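Local atomic coordinates of amidase, hydantoinase/carbamoylase family (Paraburkholderia phymatum, PDB entry 6C0D), a protein that probably hydrolyses N-carbamoyl-L-amino acids as a metal-dependent, homodimeric amidase of the peptidase M20 family. Residues A[61-66]-A[110-115]; A[119-124]-A[412-417]. One frame throughout, in Å; residues are numbered along the deposited sequence. Where two conformers were deposited one is given.

Overall arrangement
Both contacts lie at the outer end of the zinc-binding part of the chain, away from the metal site, with their centres 13 Å apart. They come in series along the chain, contact 1 being complete before contact 2 begins: contact 1 joins the turn after helix 45-60 to helix 102-117, and contact 2 starts in the loop that leaves this helix and reaches helix 399-419 near the C-terminus. The two meet directly: Leu115 O accepts a probable hydrogen bond from Thr121 OG1 at 2.7 Å, and Ile111 CG2 packs on Ala413 CB at 3.7 Å. Helix 102-117 thus lies between early and late parts of the chain.

Contact 1: A[61-66]-A[110-115]; sequences AGLDAA and EIARAL
Ala61 and Arg113 mark the closest backbone approach of 61-66 to 110-115, with their CA atoms 5.9 Å apart. The first segment leaves a helix at Gly62, whose positive phi of 94° and two bonds back into the last turn make a Schellman motif, and then extends into the strand that includes 64-66. The second is wholly helical. No direct hydrogen bond joins them, but a water donates to Ala61 O at 2.7 Å and, weakly, to Ala112 O.

The side-chain contact is small and apolar. Ala61 directs its methyl group at the aliphatic part of Arg113, CB lying 3.6 Å from CG and more loosely against CD. Arg113 has CG beside its backbone N and anti to the carbonyl carbon (chi1 -73°), and a bend at chi3 turns the guanidinium back to Glu110, one helical turn earlier. There NE and NH2 grip a single carboxylate oxygen side-on: Arg113 NH2 to Glu110 OE1 is 2.8 Å, nearly along the C-O axis, whereas NE approaches OE1 from above the carboxylate plane. Both bonds lie close to the guanidinium plane, which restrains rotation of that group while its methylenes meet Ala61. Farther along, Leu63 CD1 just reaches Ala112 CB at 4.5 Å.

The charged end belongs to a wider network: Arg113 also forms a salt bridge with Asp24, and Glu110 with Arg20, both residues of helix 18-30. Leu63 and Ala112 both pack on Val128 of strand 125-130. The contact is thus plain packing, away from the metal site of this M20-family chain, that joins the Schellman-terminated end of helix 45-60 to helix 102-117 against that strand, while Ile111 packs on helix 399-419.

Contact 2: A[119-124]-A[412-417]; sequences EATREF and AAARIA
Phe124 and Ala417 make the closest contact between two side chains of 119-124 and 412-417, the ring atom CD2 of Phe124 lying 3.6 Å from the Ala417 methyl carbon CB. That methyl group also sits 3.9 Å from CB of Phe124, so it nestles where the ring joins its stem. The backbone carbon of Ala417 lies over one ring face, displaced toward the rim. One turn earlier in the helix, Ala414 O approaches CE2 of Phe124 obliquely at 3.5 Å, and the ring thus spans two successive levels of the helix. Beside it, CG2 of Thr121 meets CB of Ala414 at 4.0 Å.

The shape of the loop sets up this arrangement. Thr121 to Phe124 form a type I beta turn, closed by a hydrogen bond from Phe124 N to Thr121 O of 3.0 Å. The turn folds Phe124 back over its own start, and CA of Thr121 lies on the ring face opposite Ala417, so the aromatic group is held between turn and helix. With CG anti to the carbonyl carbon (chi1 -59°), the ring reaches the helix from this turn. In Thr121, OG1 lies between the backbone N and the carbonyl carbon (chi1 56°) and hydrogen-bonds to Leu115 O near the end of helix 102-117, while CG2, beside the backbone N, meets Ala414.

Farther out, Glu123 forms a salt bridge with Arg421, and Pro14 packs against both Thr121 and Ala414. Away from the metal site, the contact joins the turn between helix 102-117 and strand 125-130 to helix 399-419 without a hydrogen bond or salt bridge. It rests on van der Waals packing against alanine methyls and the helix backbone, including Ala414 O; the short alanine side chains are consistent with the close approach.

Contact 1: A[61-66]-A[110-115]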
ATOM      1  N   ALA A  61       3.308 -48.055 -20.510  1.00 26.90           N
ATOM      2  CA  ALA A  61       2.988 -48.791 -19.296  1.00 23.91           C
ATOM      3  C   ALA A  61       1.810 -49.742 -19.474  1.00 32.41           C
ATOM      4  O   ALA A  61       1.491 -50.478 -18.537  1.00 31.60           O
ATOM      5  CB  ALA A  61       2.668 -47.823 -18.149  1.00 21.79           C
ATOM      6  N   GLY A  62       1.149 -49.727 -20.631  1.00 29.59           N
ATOM      7  CA  GLY A  62      -0.005 -50.574 -20.863  1.00 28.17           C
ATOM      8  C   GLY A  62      -1.355 -49.954 -20.572  1.00 30.76           C
ATOM      9  O   GLY A  62      -2.360 -50.680 -20.574  1.00 29.55           O
ATOM     10  N   LEU A  63      -1.423 -48.649 -20.321  1.00 23.30           N
ATOM     11  CA  LEU A  63      -2.709 -48.002 -20.105  1.00 22.24           C
ATOM     12  C   LEU A  63      -3.307 -47.525 -21.430  1.00 25.79           C
ATOM     13  O   LEU A  63      -2.603 -47.324 -22.422  1.00 27.75           O
ATOM     14  CB  LEU A  63      -2.551 -46.817 -19.153  1.00 23.66           C
ATOM     15  CG  LEU A  63      -1.847 -47.138 -17.825  1.00 25.21           C
ATOM     16  CD1 LEU A  63      -1.528 -45.851 -17.055  1.00 19.81           C
ATOM     17  CD2 LEU A  63      -2.739 -48.044 -16.985  1.00 23.35           C
ATOM     18  N   ASP A  64      -4.633 -47.376 -21.433  1.00 23.96           N
ATOM     19  CA  ASP A  64      -5.375 -46.766 -22.540  0.59 30.12           C
ATOM     20  C   ASP A  64      -5.345 -45.259 -22.309  1.00 29.98           C
ATOM     21  O   ASP A  64      -6.107 -44.735 -21.495  1.00 28.44           O
ATOM     22  CB  ASP A  64      -6.797 -47.321 -22.567  0.59 29.64           C
ATOM     23  CG  ASP A  64      -7.703 -46.606 -23.547  0.59 32.18           C
ATOM     24  OD1 ASP A  64      -7.208 -46.005 -24.517  0.59 37.50           O
ATOM     25  OD2 ASP A  64      -8.932 -46.658 -23.338  0.59 45.49           O
ATOM     26  N   ALA A  65      -4.466 -44.557 -23.021  1.00 30.13           N
ATOM     27  CA  ALA A  65      -4.123 -43.182 -22.671  1.00 28.59           C
ATOM     28  C   ALA A  65      -4.412 -42.211 -23.801  1.00 33.05           C
ATOM     29  O   ALA A  65      -4.186 -42.521 -24.972  1.00 33.05           O
ATOM     30  CB  ALA A  65      -2.638 -43.083 -22.301  1.00 32.47           C
ATOM     31  N   ALA A  66      -4.849 -41.007 -23.435  1.00 30.41           N
ATOM     32  CA  ALA A  66      -5.109 -39.958 -24.414  1.00 35.37           C
ATOM     33  C   ALA A  66      -5.187 -38.607 -23.711  1.00 32.90           C
ATOM     34  O   ALA A  66      -5.508 -38.526 -22.525  1.00 28.80           O
ATOM     35  CB  ALA A  66      -6.411 -40.222 -25.180  1.00 33.36           C
ATOM     36  N   GLU A 110       4.307 -44.524 -11.995  1.00 16.67           N
ATOM     37  CA  GLU A 110       5.195 -45.563 -11.485  1.00 17.83           C
ATOM     38  C   GLU A 110       4.420 -46.589 -10.677  1.00 18.46           C
ATOM     39  O   GLU A 110       4.725 -47.787 -10.719  1.00 18.56           O
ATOM     40  CB  GLU A 110       6.302 -44.953 -10.622  1.00 20.02           C
ATOM     41  CG  GLU A 110       7.210 -46.009  -9.972  1.00 18.41           C
ATOM     42  CD  GLU A 110       7.932 -46.892 -10.981  1.00 20.50           C
ATOM     43  OE1 GLU A 110       8.113 -46.468 -12.149  1.00 23.52           O
ATOM     44  OE2 GLU A 110       8.321 -48.027 -10.609  1.00 20.45           O
ATOM     45  N   ILE A 111       3.432 -46.131  -9.913  1.00 17.25           N
ATOM     46  CA  ILE A 111       2.632 -47.061  -9.117  1.00 19.65           C
ATOM     47  C   ILE A 111       1.847 -47.991 -10.023  1.00 19.75           C
ATOM     48  O   ILE A 111       1.779 -49.197  -9.770  1.00 16.47           O
ATOM     49  CB  ILE A 111       1.719 -46.287  -8.151  1.00 14.21           C
ATOM     50  CG1 ILE A 111       2.594 -45.574  -7.102  1.00 16.46           C
ATOM     51  CG2 ILE A 111       0.719 -47.245  -7.463  1.00 16.25           C
ATOM     52  CD1 ILE A 111       1.841 -44.501  -6.317  1.00 16.47           C
ATOM     53  N   ALA A 112       1.284 -47.461 -11.115  1.00 16.22           N
ATOM     54  CA  ALA A 112       0.611 -48.339 -12.083  1.00 17.94           C
ATOM     55  C   ALA A 112       1.576 -49.373 -12.644  1.00 19.77           C
ATOM     56  O   ALA A 112       1.249 -50.566 -12.732  1.00 18.86           O
ATOM     57  CB  ALA A 112       0.004 -47.507 -13.206  1.00 19.98           C
ATOM     58  N   ARG A 113       2.799 -48.938 -12.991  1.00 19.21           N
ATOM     59  CA  ARG A 113       3.793 -49.869 -13.504  1.00 20.06           C
ATOM     60  C   ARG A 113       4.141 -50.917 -12.455  1.00 20.27           C
ATOM     61  O   ARG A 113       4.121 -52.122 -12.730  1.00 21.94           O
ATOM     62  CB  ARG A 113       5.045 -49.101 -13.962  1.00 21.17           C
ATOM     63  CG  ARG A 113       4.830 -48.328 -15.285  1.00 22.66           C
ATOM     64  CD  ARG A 113       6.141 -47.703 -15.808  1.00 22.51           C
ATOM     65  NE  ARG A 113       6.696 -46.720 -14.870  1.00 24.33           N
ATOM     66  CZ  ARG A 113       7.066 -45.480 -15.188  1.00 26.73           C
ATOM     67  NH1 ARG A 113       6.968 -45.044 -16.441  1.00 25.70           N
ATOM     68  NH2 ARG A 113       7.566 -44.681 -14.246  1.00 22.60           N
ATOM     69  N   ALA A 114       4.449 -50.477 -11.234  1.00 20.61           N
ATOM     70  CA  ALA A 114       4.911 -51.411 -10.213  1.00 19.33           C
ATOM     71  C   ALA A 114       3.816 -52.398  -9.806  1.00 19.07           C
ATOM     72  O   ALA A 114       4.096 -53.584  -9.597  1.00 19.94           O
ATOM     73  CB  ALA A 114       5.424 -50.638  -8.995  1.00 20.47           C
ATOM     74  N   LEU A 115       2.564 -51.941  -9.685  1.00 16.67           N
ATOM     75  CA  LEU A 115       1.514 -52.890  -9.309  1.00 17.51           C
ATOM     76  C   LEU A 115       1.263 -53.890 -10.425  1.00 23.23           C
ATOM     77  O   LEU A 115       0.913 -55.052 -10.155  1.00 21.45           O
ATOM     78  CB  LEU A 115       0.222 -52.156  -8.933  1.00 16.86           C
ATOM     79  CG  LEU A 115       0.069 -51.821  -7.431  1.00 18.14           C
ATOM     80  CD1 LEU A 115       1.230 -50.956  -6.935  1.00 20.06           C
ATOM     81  CD2 LEU A 115      -1.278 -51.139  -7.122  1.00 20.20           C
TER
HETATM   82  O   HOH W   1       1.137 -51.233 -16.012  1.00 50.05           O

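Contact 2: A[119-124]-A[412-417]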
ATOM      1  N   GLU A 119       3.033 -60.038  -9.201  1.00 23.12           N
ATOM      2  CA  GLU A 119       1.982 -61.015  -9.477  0.62 23.19           C
ATOM      3  C   GLU A 119       0.795 -60.858  -8.528  1.00 27.74           C
ATOM      4  O   GLU A 119      -0.360 -60.998  -8.955  1.00 25.19           O
ATOM      5  CB  GLU A 119       2.549 -62.434  -9.432  0.62 30.67           C
ATOM      6  CG  GLU A 119       3.064 -62.883 -10.796  0.62 30.76           C
ATOM      7  CD  GLU A 119       3.793 -64.217 -10.765  0.62 40.52           C
ATOM      8  OE1 GLU A 119       4.783 -64.358 -11.507  0.62 37.07           O
ATOM      9  OE2 GLU A 119       3.377 -65.120 -10.010  0.62 39.29           O
ATOM     10  N   ALA A 120       1.042 -60.535  -7.257  1.00 27.65           N
ATOM     11  CA  ALA A 120      -0.052 -60.404  -6.291  1.00 27.42           C
ATOM     12  C   ALA A 120      -0.955 -59.191  -6.537  1.00 28.58           C
ATOM     13  O   ALA A 120      -2.095 -59.190  -6.076  1.00 27.23           O
ATOM     14  CB  ALA A 120       0.509 -60.329  -4.872  1.00 28.03           C
ATOM     15  N   THR A 121      -0.481 -58.157  -7.226  1.00 19.37           N
ATOM     16  CA  THR A 121      -1.279 -56.963  -7.497  1.00 16.66           C
ATOM     17  C   THR A 121      -1.563 -56.773  -8.981  1.00 17.03           C
ATOM     18  O   THR A 121      -2.170 -55.755  -9.361  1.00 19.52           O
ATOM     19  CB  THR A 121      -0.565 -55.708  -6.962  1.00 21.28           C
ATOM     20  OG1 THR A 121       0.742 -55.646  -7.541  1.00 18.69           O
ATOM     21  CG2 THR A 121      -0.397 -55.796  -5.437  1.00 21.02           C
ATOM     22  N   ARG A 122      -1.155 -57.730  -9.819  1.00 18.01           N
ATOM     23  CA  ARG A 122      -1.234 -57.570 -11.264  1.00 19.58           C
ATOM     24  C   ARG A 122      -2.660 -57.323 -11.731  1.00 25.97           C
ATOM     25  O   ARG A 122      -2.870 -56.582 -12.690  1.00 22.67           O
ATOM     26  CB  ARG A 122      -0.664 -58.819 -11.958  1.00 22.10           C
ATOM     27  CG  ARG A 122      -0.594 -58.707 -13.491  1.00 31.38           C
ATOM     28  CD  ARG A 122      -0.350 -60.065 -14.144  1.00 29.18           C
ATOM     29  NE  ARG A 122      -1.451 -60.968 -13.846  1.00 26.30           N
ATOM     30  CZ  ARG A 122      -2.600 -60.971 -14.517  1.00 30.22           C
ATOM     31  NH1 ARG A 122      -2.785 -60.131 -15.533  1.00 24.80           N
ATOM     32  NH2 ARG A 122      -3.564 -61.810 -14.178  1.00 29.01           N
ATOM     33  N   GLU A 123      -3.654 -57.908 -11.051  1.00 19.73           N
ATOM     34  CA  GLU A 123      -5.037 -57.763 -11.493  1.00 22.62           C
ATOM     35  C   GLU A 123      -5.624 -56.384 -11.212  1.00 21.86           C
ATOM     36  O   GLU A 123      -6.667 -56.050 -11.786  1.00 24.18           O
ATOM     37  CB  GLU A 123      -5.925 -58.821 -10.823  1.00 21.55           C
ATOM     38  CG  GLU A 123      -5.506 -60.223 -11.155  1.00 23.68           C
ATOM     39  CD  GLU A 123      -6.325 -61.279 -10.432  1.00 32.05           C
ATOM     40  OE1 GLU A 123      -7.380 -60.933  -9.847  1.00 29.31           O
ATOM     41  OE2 GLU A 123      -5.904 -62.457 -10.451  1.00 33.36           O
ATOM     42  N   PHE A 124      -5.004 -55.577 -10.347  1.00 18.94           N
ATOM     43  CA  PHE A 124      -5.685 -54.394  -9.832  1.00 18.63           C
ATOM     44  C   PHE A 124      -5.692 -53.280 -10.874  1.00 23.23           C
ATOM     45  O   PHE A 124      -4.630 -52.870 -11.353  1.00 22.70           O
ATOM     46  CB  PHE A 124      -4.995 -53.875  -8.572  1.00 19.56           C
ATOM     47  CG  PHE A 124      -4.915 -54.864  -7.429  1.00 22.86           C
ATOM     48  CD1 PHE A 124      -5.642 -56.044  -7.421  1.00 26.69           C
ATOM     49  CD2 PHE A 124      -4.087 -54.576  -6.342  1.00 24.67           C
ATOM     50  CE1 PHE A 124      -5.541 -56.928  -6.341  1.00 26.83           C
ATOM     51  CE2 PHE A 124      -3.985 -55.446  -5.268  1.00 24.17           C
ATOM     52  CZ  PHE A 124      -4.705 -56.616  -5.270  1.00 21.31           C
ATOM     53  N   ALA A 412       0.549 -48.306  -0.037  1.00 14.02           N
ATOM     54  CA  ALA A 412      -0.837 -47.964   0.266  1.00 15.46           C
ATOM     55  C   ALA A 412      -1.757 -48.264  -0.914  1.00 14.34           C
ATOM     56  O   ALA A 412      -2.881 -48.739  -0.724  1.00 14.89           O
ATOM     57  CB  ALA A 412      -0.933 -46.484   0.635  1.00 12.90           C
ATOM     58  N   ALA A 413      -1.316 -47.944  -2.129  1.00 13.57           N
ATOM     59  CA  ALA A 413      -2.151 -48.197  -3.303  1.00 15.45           C
ATOM     60  C   ALA A 413      -2.444 -49.679  -3.442  1.00 16.45           C
ATOM     61  O   ALA A 413      -3.567 -50.064  -3.791  1.00 15.60           O
ATOM     62  CB  ALA A 413      -1.472 -47.696  -4.577  1.00 14.87           C
ATOM     63  N   ALA A 414      -1.442 -50.522  -3.193  1.00 15.48           N
ATOM     64  CA  ALA A 414      -1.664 -51.968  -3.241  1.00 19.28           C
ATOM     65  C   ALA A 414      -2.745 -52.388  -2.252  1.00 17.81           C
ATOM     66  O   ALA A 414      -3.596 -53.232  -2.569  1.00 15.69           O
ATOM     67  CB  ALA A 414      -0.360 -52.717  -2.941  1.00 15.57           C
ATOM     68  N   ARG A 415      -2.700 -51.829  -1.033  1.00 14.70           N
ATOM     69  CA  ARG A 415      -3.665 -52.204  -0.003  0.50 14.90           C
ATOM     70  C   ARG A 415      -5.040 -51.635  -0.312  1.00 14.36           C
ATOM     71  O   ARG A 415      -6.057 -52.300  -0.089  1.00 16.73           O
ATOM     72  CB  ARG A 415      -3.196 -51.712   1.368  0.50 15.27           C
ATOM     73  CG  ARG A 415      -1.903 -52.343   1.861  0.50 19.48           C
ATOM     74  CD  ARG A 415      -2.077 -53.830   2.119  0.50 25.28           C
ATOM     75  NE  ARG A 415      -3.222 -54.116   2.980  0.50 33.22           N
ATOM     76  CZ  ARG A 415      -3.263 -53.895   4.291  0.50 35.38           C
ATOM     77  NH1 ARG A 415      -2.221 -53.357   4.916  0.50 38.25           N
ATOM     78  NH2 ARG A 415      -4.356 -54.198   4.981  0.50 36.63           N
ATOM     79  N   ILE A 416      -5.081 -50.385  -0.778  1.00 16.45           N
ATOM     80  CA  ILE A 416      -6.350 -49.748  -1.133  1.00 15.97           C
ATOM     81  C   ILE A 416      -7.025 -50.513  -2.253  1.00 19.36           C
ATOM     82  O   ILE A 416      -8.212 -50.860  -2.175  1.00 17.13           O
ATOM     83  CB  ILE A 416      -6.111 -48.282  -1.544  1.00 14.21           C
ATOM     84  CG1 ILE A 416      -5.742 -47.433  -0.324  1.00 14.03           C
ATOM     85  CG2 ILE A 416      -7.372 -47.718  -2.261  1.00 16.89           C
ATOM     86  CD1 ILE A 416      -5.078 -46.083  -0.704  1.00 15.41           C
ATOM     87  N   ALA A 417      -6.271 -50.794  -3.318  1.00 15.93           N
ATOM     88  CA  ALA A 417      -6.857 -51.504  -4.452  1.00 18.23           C
ATOM     89  C   ALA A 417      -7.249 -52.926  -4.068  1.00 17.19           C
ATOM     90  O   ALA A 417      -8.313 -53.420  -4.475  1.00 18.30           O
ATOM     91  CB  ALA A 417      -5.859 -51.496  -5.616  1.00 16.61           C
TER